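Local coordinates for mandelate racemase/muconate lactonizing enzyme (Polaromonas sp., PDB 2OG9), which probably acts as a mandelate racemase-like enzyme of the enolase superfamily, abstracting a proton next to the carboxylate of an acid substrate, at residues A[18-23]-A[79-84]; A[93-98]-A[294-299]; A[225-230]-A[236-241]; A[346-349]-A[354-357]. All blocks are in the same frame, centred on the assembly; numbering follows the deposited sequence.

Three of the contacts are buried van der Waals contacts without a direct polar bond between their segments; interaction 4, at the surface, is held by a backbone hydrogen bond and a bridging water. Interaction 1 fixes a helix on the sheet of the N-terminal domain. Interaction 2, whose centre lies about 18 Å from that of interaction 1, uses the next helix of the chain to meet the TIM barrel. Interaction 3 sits inside one beta-alpha-beta unit of the barrel, beyond the chain's centre from interactions 1 and 2. Both 1 and 3 depend on an isoleucine CD1 reaching a helix from a strand, whereas a buried threonine, its hydroxyl bonded to a third helix, carries 2.

Interaction 1. Residues A[18-23]-A[79-84]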
loop_
_atom_site.group_PDB
_atom_site.type_symbol
_atom_site.label_atom_id
_atom_site.label_comp_id
_atom_site.label_asym_id
_atom_site.label_seq_id
_atom_site.Cartn_x
_atom_site.Cartn_y
_atom_site.Cartn_z
ATOM N N VAL A 18 -40.441 -9.961 30.029
ATOM C CA VAL A 18 -40.048 -8.989 29.015
ATOM C C VAL A 18 -41.301 -8.423 28.370
ATOM O O VAL A 18 -42.218 -9.169 28.033
ATOM C CB VAL A 18 -39.181 -9.631 27.901
ATOM C CG1 VAL A 18 -38.817 -8.585 26.866
ATOM C CG2 VAL A 18 -37.924 -10.244 28.492
ATOM N N ARG A 19 -41.348 -7.104 28.214
ATOM C CA ARG A 19 -42.488 -6.459 27.574
ATOM C C ARG A 19 -42.022 -5.475 26.510
ATOM O O ARG A 19 -41.151 -4.645 26.759
ATOM C CB ARG A 19 -43.357 -5.715 28.597
ATOM C CG ARG A 19 -44.484 -4.911 27.947
ATOM C CD ARG A 19 -45.542 -4.451 28.953
ATOM N NE ARG A 19 -46.597 -3.682 28.297
ATOM C CZ ARG A 19 -46.469 -2.419 27.903
ATOM N NH1 ARG A 19 -45.329 -1.774 28.111
ATOM N NH2 ARG A 19 -47.472 -1.801 27.288
ATOM N N ILE A 20 -42.597 -5.577 25.320
ATOM C CA ILE A 20 -42.247 -4.670 24.239
ATOM C C ILE A 20 -43.472 -3.872 23.841
ATOM O O ILE A 20 -44.586 -4.393 23.813
ATOM C CB ILE A 20 -41.721 -5.413 23.008
ATOM C CG1 ILE A 20 -42.691 -6.530 22.626
ATOM C CG2 ILE A 20 -40.316 -5.926 23.282
ATOM C CD1 ILE A 20 -42.357 -7.196 21.325
ATOM N N SER A 21 -43.251 -2.602 23.531
ATOM C CA SER A 21 -44.329 -1.704 23.152
ATOM C C SER A 21 -43.912 -0.884 21.945
ATOM O O SER A 21 -42.778 -0.419 21.878
ATOM C CB SER A 21 -44.638 -0.732 24.301
ATOM O OG SER A 21 -44.719 -1.391 25.550
ATOM N N SER A 22 -44.831 -0.707 21.001
ATOM C CA SER A 22 -44.570 0.104 19.819
ATOM C C SER A 22 -45.386 1.372 20.032
ATOM O O SER A 22 -46.607 1.379 19.878
ATOM C CB SER A 22 -45.018 -0.614 18.547
ATOM O OG SER A 22 -44.626 0.125 17.398
ATOM N N CYS A 23 -44.689 2.440 20.396
ATOM C CA CYS A 23 -45.302 3.727 20.692
ATOM C C CYS A 23 -45.081 4.758 19.590
ATOM O O CYS A 23 -43.948 5.041 19.218
ATOM C CB CYS A 23 -44.724 4.233 22.016
ATOM S SG CYS A 23 -45.241 5.873 22.509
ATOM N N HIS A 79 -40.252 -8.158 14.918
ATOM C CA HIS A 79 -39.055 -8.953 15.169
ATOM C C HIS A 79 -38.777 -9.051 16.670
ATOM O O HIS A 79 -38.461 -10.128 17.185
ATOM C CB HIS A 79 -37.840 -8.353 14.454
ATOM C CG HIS A 79 -36.688 -9.304 14.347
ATOM N ND1 HIS A 79 -36.719 -10.416 13.533
ATOM C CD2 HIS A 79 -35.493 -9.334 14.982
ATOM C CE1 HIS A 79 -35.591 -11.091 13.671
ATOM N NE2 HIS A 79 -34.830 -10.456 14.545
ATOM N N ALA A 80 -38.900 -7.927 17.371
ATOM C CA ALA A 80 -38.673 -7.904 18.812
ATOM C C ALA A 80 -39.584 -8.925 19.495
ATOM O O ALA A 80 -39.156 -9.653 20.389
ATOM C CB ALA A 80 -38.949 -6.504 19.366
ATOM N N ARG A 81 -40.841 -8.977 19.064
ATOM C CA ARG A 81 -41.811 -9.909 19.639
ATOM C C ARG A 81 -41.409 -11.350 19.377
ATOM O O ARG A 81 -41.533 -12.208 20.248
ATOM C CB ARG A 81 -43.204 -9.642 19.053
ATOM C CG ARG A 81 -44.305 -10.576 19.553
ATOM C CD ARG A 81 -45.663 -10.145 19.006
ATOM N NE ARG A 81 -45.674 -10.133 17.548
ATOM C CZ ARG A 81 -46.620 -9.565 16.803
ATOM N NH1 ARG A 81 -47.648 -8.954 17.376
ATOM N NH2 ARG A 81 -46.530 -9.598 15.477
ATOM N N GLU A 82 -40.916 -11.619 18.175
ATOM C CA GLU A 82 -40.520 -12.977 17.828
ATOM C C GLU A 82 -39.288 -13.482 18.569
ATOM O O GLU A 82 -39.211 -14.662 18.897
ATOM C CB GLU A 82 -40.302 -13.088 16.318
ATOM C CG GLU A 82 -39.904 -14.479 15.858
ATOM C CD GLU A 82 -39.815 -14.586 14.348
ATOM O OE1 GLU A 82 -39.404 -13.598 13.707
ATOM O OE2 GLU A 82 -40.144 -15.661 13.801
ATOM N N ILE A 83 -38.327 -12.605 18.852
ATOM C CA ILE A 83 -37.118 -13.052 19.539
ATOM C C ILE A 83 -37.121 -12.858 21.054
ATOM O O ILE A 83 -36.297 -13.444 21.753
ATOM C CB ILE A 83 -35.847 -12.379 18.943
ATOM C CG1 ILE A 83 -35.829 -10.880 19.251
ATOM C CG2 ILE A 83 -35.817 -12.590 17.429
ATOM C CD1 ILE A 83 -34.587 -10.167 18.704
ATOM N N ALA A 84 -38.053 -12.059 21.565
ATOM C CA ALA A 84 -38.129 -11.804 23.003
ATOM C C ALA A 84 -38.009 -13.054 23.881
ATOM O O ALA A 84 -37.275 -13.046 24.867
ATOM C CB ALA A 84 -39.419 -11.056 23.333
#
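Ala84 N donates to Ala80 O over 2.9 Å, and this backbone bond sets one turn between the two alanines that meet the strand 15-26. Ile20 faces Ala80, and Val18 faces Ala84. The main load falls on Ile20 CD1, which comes end-on to the helix and packs on Ala80 CB at 4.0 Å. Its 3.2 Å to Arg81 CA is shorter than a normal methyl contact, so the exact placing of CD1 is doubtful. The second branch, Ile20 CG2, skirts Ala80 CB at 4.2 Å. Both branches thus meet Ala80 CB from the strand side. A chi1 of 51° lodges CG1 between the backbone N and the carbonyl carbon, and an extended chi2 then carries CD1 outward toward the peptide joining Ala80 to Arg81. Val18 CG1 makes a looser approach to Ala84 CB, at 4.4 Å.

This is helix-on-sheet packing in the N-terminal domain of the enolase superfamily, where helix 73-83 lies against the antiparallel sheet in which strand 15-26 runs between strands 46-56 and 375-382. Alternation along the strand sorts its side chains. Val18 and Ile20 turn to the helices and also touch Phe122 of helix 114-133, whereas Arg19 points away and forms salt bridges with Glu53 and Glu378 on the two flanking strands. Beyond CB, the CG of Arg81, anti to the backbone N (chi1 179°), leads the chain away from strand 15-26; this side chain also touches Ala379 of strand 375-382. Elsewhere on the helix, Glu82 OE1 accepts a hydrogen bond from Gly72 N of a second subunit.

Interaction 2. Residues A[93-98]-A[294-299]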
loop_
_atom_site.group_PDB
_atom_site.type_symbol
_atom_site.label_atom_id
_atom_site.label_comp_id
_atom_site.label_asym_id
_atom_site.label_seq_id
_atom_site.Cartn_x
_atom_site.Cartn_y
_atom_site.Cartn_z
ATOM N N SER A 93 -26.686 -9.989 33.073
ATOM C CA SER A 93 -25.373 -9.350 33.123
ATOM C C SER A 93 -24.488 -9.658 31.912
ATOM O O SER A 93 -23.557 -8.911 31.621
ATOM C CB SER A 93 -24.634 -9.749 34.408
ATOM O OG SER A 93 -25.201 -9.114 35.548
ATOM N N ASP A 94 -24.769 -10.750 31.211
ATOM C CA ASP A 94 -23.978 -11.131 30.041
ATOM C C ASP A 94 -24.575 -10.452 28.811
ATOM O O ASP A 94 -25.064 -11.103 27.880
ATOM C CB ASP A 94 -23.988 -12.655 29.887
ATOM C CG ASP A 94 -23.329 -13.356 31.056
ATOM O OD1 ASP A 94 -22.438 -12.748 31.685
ATOM O OD2 ASP A 94 -23.679 -14.522 31.341
ATOM N N ILE A 95 -24.513 -9.124 28.823
ATOM C CA ILE A 95 -25.090 -8.299 27.776
ATOM C C ILE A 95 -24.634 -8.576 26.351
ATOM O O ILE A 95 -25.470 -8.786 25.468
ATOM C CB ILE A 95 -24.886 -6.802 28.105
ATOM C CG1 ILE A 95 -25.428 -6.518 29.513
ATOM C CG2 ILE A 95 -25.596 -5.930 27.072
ATOM C CD1 ILE A 95 -25.435 -5.041 29.899
ATOM N N ALA A 96 -23.327 -8.577 26.120
ATOM C CA ALA A 96 -22.807 -8.834 24.775
ATOM C C ALA A 96 -23.198 -10.239 24.314
ATOM O O ALA A 96 -23.587 -10.437 23.162
ATOM C CB ALA A 96 -21.290 -8.673 24.755
ATOM N N LYS A 97 -23.087 -11.206 25.222
ATOM C CA LYS A 97 -23.439 -12.594 24.933
ATOM C C LYS A 97 -24.885 -12.703 24.437
ATOM O O LYS A 97 -25.160 -13.402 23.458
ATOM C CB LYS A 97 -23.261 -13.450 26.193
ATOM C CG LYS A 97 -23.475 -14.944 25.962
ATOM C CD LYS A 97 -23.404 -15.749 27.262
ATOM C CE LYS A 97 -24.641 -15.530 28.119
ATOM N NZ LYS A 97 -24.626 -16.351 29.370
ATOM N N LEU A 98 -25.799 -12.014 25.119
ATOM C CA LEU A 98 -27.211 -12.022 24.754
ATOM C C LEU A 98 -27.466 -11.267 23.457
ATOM O O LEU A 98 -28.391 -11.596 22.717
ATOM C CB LEU A 98 -28.059 -11.426 25.883
ATOM C CG LEU A 98 -28.144 -12.303 27.139
ATOM C CD1 LEU A 98 -28.959 -11.604 28.221
ATOM C CD2 LEU A 98 -28.779 -13.636 26.777
ATOM N N GLY A 294 -27.928 -0.614 19.618
ATOM C CA GLY A 294 -27.800 -0.461 21.054
ATOM C C GLY A 294 -26.456 0.033 21.554
ATOM O O GLY A 294 -25.572 0.415 20.780
ATOM N N ILE A 295 -26.311 0.017 22.872
ATOM C CA ILE A 295 -25.097 0.465 23.534
ATOM C C ILE A 295 -23.904 -0.454 23.259
ATOM O O ILE A 295 -22.779 0.019 23.080
ATOM C CB ILE A 295 -25.331 0.560 25.060
ATOM C CG1 ILE A 295 -26.331 1.687 25.350
ATOM C CG2 ILE A 295 -24.006 0.776 25.782
ATOM C CD1 ILE A 295 -26.875 1.709 26.787
ATOM N N THR A 296 -24.155 -1.759 23.216
ATOM C CA THR A 296 -23.087 -2.722 22.976
ATOM C C THR A 296 -22.346 -2.434 21.661
ATOM O O THR A 296 -21.123 -2.290 21.668
ATOM C CB THR A 296 -23.632 -4.173 23.022
ATOM O OG1 THR A 296 -23.974 -4.506 24.380
ATOM C CG2 THR A 296 -22.594 -5.163 22.510
ATOM N N PRO A 297 -23.062 -2.350 20.523
ATOM C CA PRO A 297 -22.310 -2.061 19.290
ATOM C C PRO A 297 -21.766 -0.628 19.273
ATOM O O PRO A 297 -20.715 -0.358 18.687
ATOM C CB PRO A 297 -23.324 -2.344 18.172
ATOM C CG PRO A 297 -24.669 -2.231 18.854
ATOM C CD PRO A 297 -24.423 -2.823 20.216
ATOM N N PHE A 298 -22.472 0.283 19.939
ATOM C CA PHE A 298 -22.033 1.676 20.018
ATOM C C PHE A 298 -20.665 1.754 20.705
ATOM O O PHE A 298 -19.796 2.513 20.281
ATOM C CB PHE A 298 -23.046 2.520 20.806
ATOM C CG PHE A 298 -22.687 3.983 20.890
ATOM C CD1 PHE A 298 -23.309 4.914 20.062
ATOM C CD2 PHE A 298 -21.718 4.428 21.784
ATOM C CE1 PHE A 298 -22.971 6.265 20.127
ATOM C CE2 PHE A 298 -21.374 5.778 21.851
ATOM C CZ PHE A 298 -22.002 6.693 21.023
ATOM N N LEU A 299 -20.471 0.977 21.766
ATOM C CA LEU A 299 -19.197 0.993 22.477
ATOM C C LEU A 299 -18.069 0.478 21.589
ATOM O O LEU A 299 -16.941 0.962 21.667
ATOM C CB LEU A 299 -19.281 0.155 23.756
ATOM C CG LEU A 299 -20.228 0.717 24.820
ATOM C CD1 LEU A 299 -20.241 -0.206 26.015
ATOM C CD2 LEU A 299 -19.781 2.121 25.225
#
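With chi1 near -53°, Ile95 sends CG2 anti to its backbone N, while Thr296, at chi1 -71°, holds OG1 beside its own N and CG2 anti to it; these settings bring the isoleucine methyl against the threonine oxygen. Ile95 CG2 and Thr296 OG1 are 3.5 Å apart, a van der Waals touch between side chains that run past each other at a slant. The threonine methyl serves the neighbouring residue: Thr296 CG2 lies 4.3 Å from Ala96 CA and 4.4 Å from Ala96 CB. Small side chains let the backbones come close, Ala96 CA to Thr296 CA measuring 6.4 Å.

Both residues stand in the first turns of their helices, and those helices belong to different domains. Helix 95-104 is part of the N-terminal capping domain and helix 295-307 part of the TIM barrel, so the contact lies at the domain interface of the enolase fold. Helix 114-133 supplies the polar partners: buried Thr296 OG1 is hydrogen-bonded to Asp123 OD1 and to the indole NE1 of Trp127, and Ile95 packs on the same two residues. Just ahead of Ile95, Asp94 looks elsewhere. Lys97 NZ reaches Asp94 OD2 at 2.9 Å, on the anti side and 26° out of the carboxylate plane, and Lys140 of a third subunit forms a salt bridge to that same oxygen.

Interaction 3. Residues A[225-230]-A[236-241]; sequences RMCRIF and VWIEEP
Ile238 CD1 is the atom through which the strand meets the helix. It rests 3.7 Å from Cys227 SG, and Cys227 CA lies just behind at 4.0 Å from the same methyl. One turn further on, Phe230 CB closes in on Ile238 CD1 at 4.1 Å, so the methyl is received between positions three residues apart on the helix. The reach is explained by the torsions: CG1 is anti to the carbonyl carbon (chi1 -69°) and chi2 is fully extended, which drives CD1 straight out from the strand. The Cys227 side chain also touches Leu253 of helix 247-256.

In the TIM barrel these residues belong to the beta-alpha-beta unit of strand 210-213, helix 220-230 and strand 238-239, with Ile238 pointing outward to the helical layer. The backbone of Ile238 is hydrogen-bonded to Pro260 and Ala262, which fixes it beside strand 261-263, and its side chain touches Val212 on the other neighbouring strand. The next residue, Glu239, does not face the helix: its OE2 lies close to carboxylate oxygens of Asp213 and Glu265, a cluster consistent with the magnesium site of enolase-superfamily relatives. Trp237 NE1 gives Glu239 OE1 a weak hydrogen bond of 3.1 Å, bent to 134°. On the outer side, Arg228 NE forms a salt bridge with Asp258 of a fourth subunit.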
loop_
_atom_site.group_PDB
_atom_site.type_symbol
_atom_site.label_atom_id
_atom_site.label_comp_id
_atom_site.label_asym_id
_atom_site.label_seq_id
_atom_site.Cartn_x
_atom_site.Cartn_y
_atom_site.Cartn_z
ATOM N N ARG A 225 -17.507 22.780 -3.839
ATOM C CA ARG A 225 -17.660 24.231 -3.935
ATOM C C ARG A 225 -18.234 24.863 -2.665
ATOM O O ARG A 225 -17.778 25.923 -2.240
ATOM C CB ARG A 225 -18.542 24.597 -5.138
ATOM C CG ARG A 225 -17.783 24.818 -6.450
ATOM C CD ARG A 225 -17.039 23.578 -6.918
ATOM N NE ARG A 225 -16.206 23.856 -8.088
ATOM C CZ ARG A 225 -16.620 23.778 -9.350
ATOM N NH1 ARG A 225 -17.866 23.415 -9.627
ATOM N NH2 ARG A 225 -15.789 24.083 -10.341
HETATM N N MSE A 226 -19.227 24.217 -2.063
HETATM C CA MSE A 226 -19.837 24.745 -0.843
HETATM C C MSE A 226 -18.879 24.710 0.345
HETATM O O MSE A 226 -18.839 25.651 1.140
HETATM C CB MSE A 226 -21.112 23.973 -0.498
HETATM C CG MSE A 226 -22.248 24.196 -1.482
HETATM SE SE MSE A 226 -22.705 26.077 -1.661
HETATM C CE MSE A 226 -23.955 26.229 -0.186
ATOM N N CYS A 227 -18.111 23.630 0.476
ATOM C CA CYS A 227 -17.159 23.544 1.576
ATOM C C CYS A 227 -16.124 24.653 1.420
ATOM O O CYS A 227 -15.720 25.281 2.398
ATOM C CB CYS A 227 -16.467 22.177 1.595
ATOM S SG CYS A 227 -17.521 20.815 2.165
ATOM N N ARG A 228 -15.706 24.893 0.179
ATOM C CA ARG A 228 -14.728 25.936 -0.116
ATOM C C ARG A 228 -15.227 27.285 0.401
ATOM O O ARG A 228 -14.504 28.013 1.078
ATOM C CB ARG A 228 -14.499 26.021 -1.629
ATOM C CG ARG A 228 -13.488 27.081 -2.062
ATOM C CD ARG A 228 -12.100 26.781 -1.520
ATOM N NE ARG A 228 -11.557 25.541 -2.068
ATOM C CZ ARG A 228 -10.470 24.932 -1.603
ATOM N NH1 ARG A 228 -9.805 25.451 -0.577
ATOM N NH2 ARG A 228 -10.052 23.798 -2.155
ATOM N N ILE A 229 -16.473 27.602 0.075
ATOM C CA ILE A 229 -17.082 28.859 0.484
ATOM C C ILE A 229 -17.219 28.971 2.001
ATOM O O ILE A 229 -16.970 30.030 2.573
ATOM C CB ILE A 229 -18.476 29.023 -0.164
ATOM C CG1 ILE A 229 -18.340 29.026 -1.690
ATOM C CG2 ILE A 229 -19.124 30.316 0.311
ATOM C CD1 ILE A 229 -19.658 28.908 -2.426
ATOM N N PHE A 230 -17.601 27.876 2.652
ATOM C CA PHE A 230 -17.783 27.877 4.101
ATOM C C PHE A 230 -16.497 27.955 4.920
ATOM O O PHE A 230 -16.541 28.292 6.101
ATOM C CB PHE A 230 -18.574 26.639 4.544
ATOM C CG PHE A 230 -20.055 26.732 4.292
ATOM C CD1 PHE A 230 -20.781 27.843 4.720
ATOM C CD2 PHE A 230 -20.731 25.695 3.656
ATOM C CE1 PHE A 230 -22.162 27.919 4.518
ATOM C CE2 PHE A 230 -22.109 25.759 3.449
ATOM C CZ PHE A 230 -22.826 26.874 3.882
ATOM N N VAL A 236 -18.061 24.663 13.157
ATOM C CA VAL A 236 -17.598 23.561 13.988
ATOM C C VAL A 236 -17.471 22.357 13.065
ATOM O O VAL A 236 -16.513 21.588 13.152
ATOM C CB VAL A 236 -18.601 23.242 15.115
ATOM C CG1 VAL A 236 -18.095 22.071 15.942
ATOM C CG2 VAL A 236 -18.797 24.470 15.996
ATOM N N TRP A 237 -18.449 22.195 12.176
ATOM C CA TRP A 237 -18.413 21.103 11.216
ATOM C C TRP A 237 -19.431 21.269 10.098
ATOM O O TRP A 237 -20.333 22.106 10.178
ATOM C CB TRP A 237 -18.640 19.743 11.909
ATOM C CG TRP A 237 -20.036 19.495 12.442
ATOM C CD1 TRP A 237 -21.214 19.529 11.740
ATOM C CD2 TRP A 237 -20.384 19.117 13.780
ATOM N NE1 TRP A 237 -22.267 19.193 12.561
ATOM C CE2 TRP A 237 -21.786 18.937 13.817
ATOM C CE3 TRP A 237 -19.646 18.910 14.953
ATOM C CZ2 TRP A 237 -22.464 18.558 14.985
ATOM C CZ3 TRP A 237 -20.322 18.533 16.114
ATOM C CH2 TRP A 237 -21.715 18.362 16.119
ATOM N N ILE A 238 -19.240 20.487 9.041
ATOM C CA ILE A 238 -20.151 20.445 7.908
ATOM C C ILE A 238 -20.624 18.996 7.959
ATOM O O ILE A 238 -19.839 18.066 7.762
ATOM C CB ILE A 238 -19.427 20.743 6.582
ATOM C CG1 ILE A 238 -19.005 22.222 6.555
ATOM C CG2 ILE A 238 -20.348 20.400 5.402
ATOM C CD1 ILE A 238 -18.197 22.627 5.328
ATOM N N GLU A 239 -21.907 18.818 8.247
ATOM C CA GLU A 239 -22.509 17.498 8.415
ATOM C C GLU A 239 -23.186 16.901 7.180
ATOM O O GLU A 239 -23.947 17.575 6.484
ATOM C CB GLU A 239 -23.512 17.591 9.572
ATOM C CG GLU A 239 -24.171 16.300 10.012
ATOM C CD GLU A 239 -25.085 16.531 11.206
ATOM O OE1 GLU A 239 -24.763 17.417 12.025
ATOM O OE2 GLU A 239 -26.112 15.833 11.339
ATOM N N GLU A 240 -22.903 15.625 6.927
ATOM C CA GLU A 240 -23.481 14.893 5.805
ATOM C C GLU A 240 -23.488 15.650 4.481
ATOM O O GLU A 240 -24.534 15.795 3.848
ATOM C CB GLU A 240 -24.913 14.478 6.151
ATOM C CG GLU A 240 -25.018 13.334 7.141
ATOM C CD GLU A 240 -24.746 11.984 6.503
ATOM O OE1 GLU A 240 -25.492 11.028 6.813
ATOM O OE2 GLU A 240 -23.790 11.877 5.695
ATOM N N PRO A 241 -22.322 16.141 4.038
ATOM C CA PRO A 241 -22.304 16.871 2.768
ATOM C C PRO A 241 -22.643 15.980 1.574
ATOM O O PRO A 241 -23.170 16.455 0.570
ATOM C CB PRO A 241 -20.879 17.414 2.706
ATOM C CG PRO A 241 -20.086 16.345 3.439
ATOM C CD PRO A 241 -20.975 16.068 4.631
#

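Interaction 4. Residues A[346-349]-A[354-357]; sequences ERIE and RMLV
The side chains of Glu349 and Leu356 run alongside each other in the same direction, across the base of the beta-hairpin formed by strands 350-351 and 354-356. With CG anti to the backbone N (chi1 -160°), Glu349 stretches out and its aliphatic and carboxylate carbons flank the leucine: Leu356 CD1 is 4.0 Å from Glu349 CB and 3.9 Å from Glu349 CD. The carboxylate end also has a long, weak ion pair with Arg351. Ile348 and Met355, a selenomethionine, are set differently and cross at an angle. Ile348 CG2 touches Met355 CB at 3.9 Å and approaches Met355 SE at 4.1 Å, and both side chains pack on Met318 of helix 318-326.

Between these two pairs the backbones meet. Leu356 N donates to Glu349 O at 2.8 Å, nearly straight at 166°, and Met355 CA adds a CA-H...O contact to that oxygen. The return bond of an antiparallel pairing is not made directly. A water molecule spans the gap instead, accepting from Glu349 N at 2.9 Å and donating to Leu356 O at 2.6 Å.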
loop_
_atom_site.group_PDB
_atom_site.type_symbol
_atom_site.label_atom_id
_atom_site.label_comp_id
_atom_site.label_asym_id
_atom_site.label_seq_id
_atom_site.Cartn_x
_atom_site.Cartn_y
_atom_site.Cartn_z
ATOM N N GLU A 346 -38.737 12.322 33.091
ATOM C CA GLU A 346 -37.513 13.045 33.427
ATOM C C GLU A 346 -37.095 14.023 32.329
ATOM O O GLU A 346 -37.564 13.931 31.200
ATOM C CB GLU A 346 -36.378 12.051 33.685
ATOM C CG GLU A 346 -36.640 11.041 34.808
ATOM C CD GLU A 346 -37.615 9.947 34.415
ATOM O OE1 GLU A 346 -37.877 9.774 33.205
ATOM O OE2 GLU A 346 -38.112 9.240 35.317
ATOM N N ARG A 347 -36.202 14.951 32.661
ATOM C CA ARG A 347 -35.747 15.945 31.692
ATOM C C ARG A 347 -34.255 16.218 31.797
ATOM O O ARG A 347 -33.649 16.031 32.851
ATOM C CB ARG A 347 -36.504 17.265 31.892
ATOM C CG ARG A 347 -37.990 17.206 31.579
ATOM C CD ARG A 347 -38.237 17.176 30.080
ATOM N NE ARG A 347 -39.657 17.170 29.735
ATOM C CZ ARG A 347 -40.462 16.112 29.838
ATOM N NH1 ARG A 347 -39.997 14.947 30.279
ATOM N NH2 ARG A 347 -41.736 16.216 29.483
ATOM N N ILE A 348 -33.672 16.659 30.687
ATOM C CA ILE A 348 -32.254 16.987 30.636
ATOM C C ILE A 348 -32.108 18.467 30.985
ATOM O O ILE A 348 -32.929 19.289 30.580
ATOM C CB ILE A 348 -31.675 16.761 29.218
ATOM C CG1 ILE A 348 -31.796 15.283 28.827
ATOM C CG2 ILE A 348 -30.230 17.229 29.168
ATOM C CD1 ILE A 348 -30.974 14.343 29.685
ATOM N N GLU A 349 -31.071 18.802 31.738
ATOM C CA GLU A 349 -30.847 20.185 32.117
ATOM C C GLU A 349 -29.664 20.744 31.344
ATOM O O GLU A 349 -28.659 20.060 31.161
ATOM C CB GLU A 349 -30.570 20.277 33.616
ATOM C CG GLU A 349 -30.799 21.656 34.199
ATOM C CD GLU A 349 -30.676 21.673 35.710
ATOM O OE1 GLU A 349 -31.180 20.728 36.353
ATOM O OE2 GLU A 349 -30.088 22.632 36.252
ATOM N N ARG A 354 -23.688 23.707 27.996
ATOM C CA ARG A 354 -23.513 22.263 28.144
ATOM C C ARG A 354 -24.746 21.607 28.770
ATOM O O ARG A 354 -25.473 22.241 29.536
ATOM C CB ARG A 354 -22.292 21.971 29.032
ATOM C CG ARG A 354 -21.011 22.708 28.634
ATOM C CD ARG A 354 -19.887 22.490 29.648
ATOM N NE ARG A 354 -19.303 21.147 29.592
ATOM C CZ ARG A 354 -18.335 20.780 28.754
ATOM N NH1 ARG A 354 -17.834 21.654 27.892
ATOM N NH2 ARG A 354 -17.855 19.537 28.785
HETATM N N MSE A 355 -24.997 20.343 28.440
HETATM C CA MSE A 355 -26.125 19.654 29.050
HETATM C C MSE A 355 -25.549 18.801 30.165
HETATM O O MSE A 355 -24.504 18.170 29.994
HETATM C CB MSE A 355 -26.893 18.790 28.038
HETATM C CG MSE A 355 -26.104 17.721 27.316
HETATM SE SE MSE A 355 -27.325 16.516 26.356
HETATM C CE MSE A 355 -28.106 17.789 25.100
ATOM N N LEU A 356 -26.216 18.803 31.313
ATOM C CA LEU A 356 -25.746 18.047 32.463
ATOM C C LEU A 356 -26.012 16.560 32.294
ATOM O O LEU A 356 -27.070 16.154 31.818
ATOM C CB LEU A 356 -26.431 18.529 33.750
ATOM C CG LEU A 356 -26.303 20.008 34.132
ATOM C CD1 LEU A 356 -27.000 20.253 35.472
ATOM C CD2 LEU A 356 -24.840 20.400 34.220
ATOM N N VAL A 357 -25.039 15.752 32.682
ATOM C CA VAL A 357 -25.203 14.314 32.604
ATOM C C VAL A 357 -26.066 13.949 33.805
ATOM O O VAL A 357 -25.739 14.312 34.927
ATOM C CB VAL A 357 -23.848 13.599 32.715
ATOM C CG1 VAL A 357 -24.058 12.096 32.744
ATOM C CG2 VAL A 357 -22.962 13.993 31.537
HETATM O O HOH W 1 -29.438 16.651 32.809
#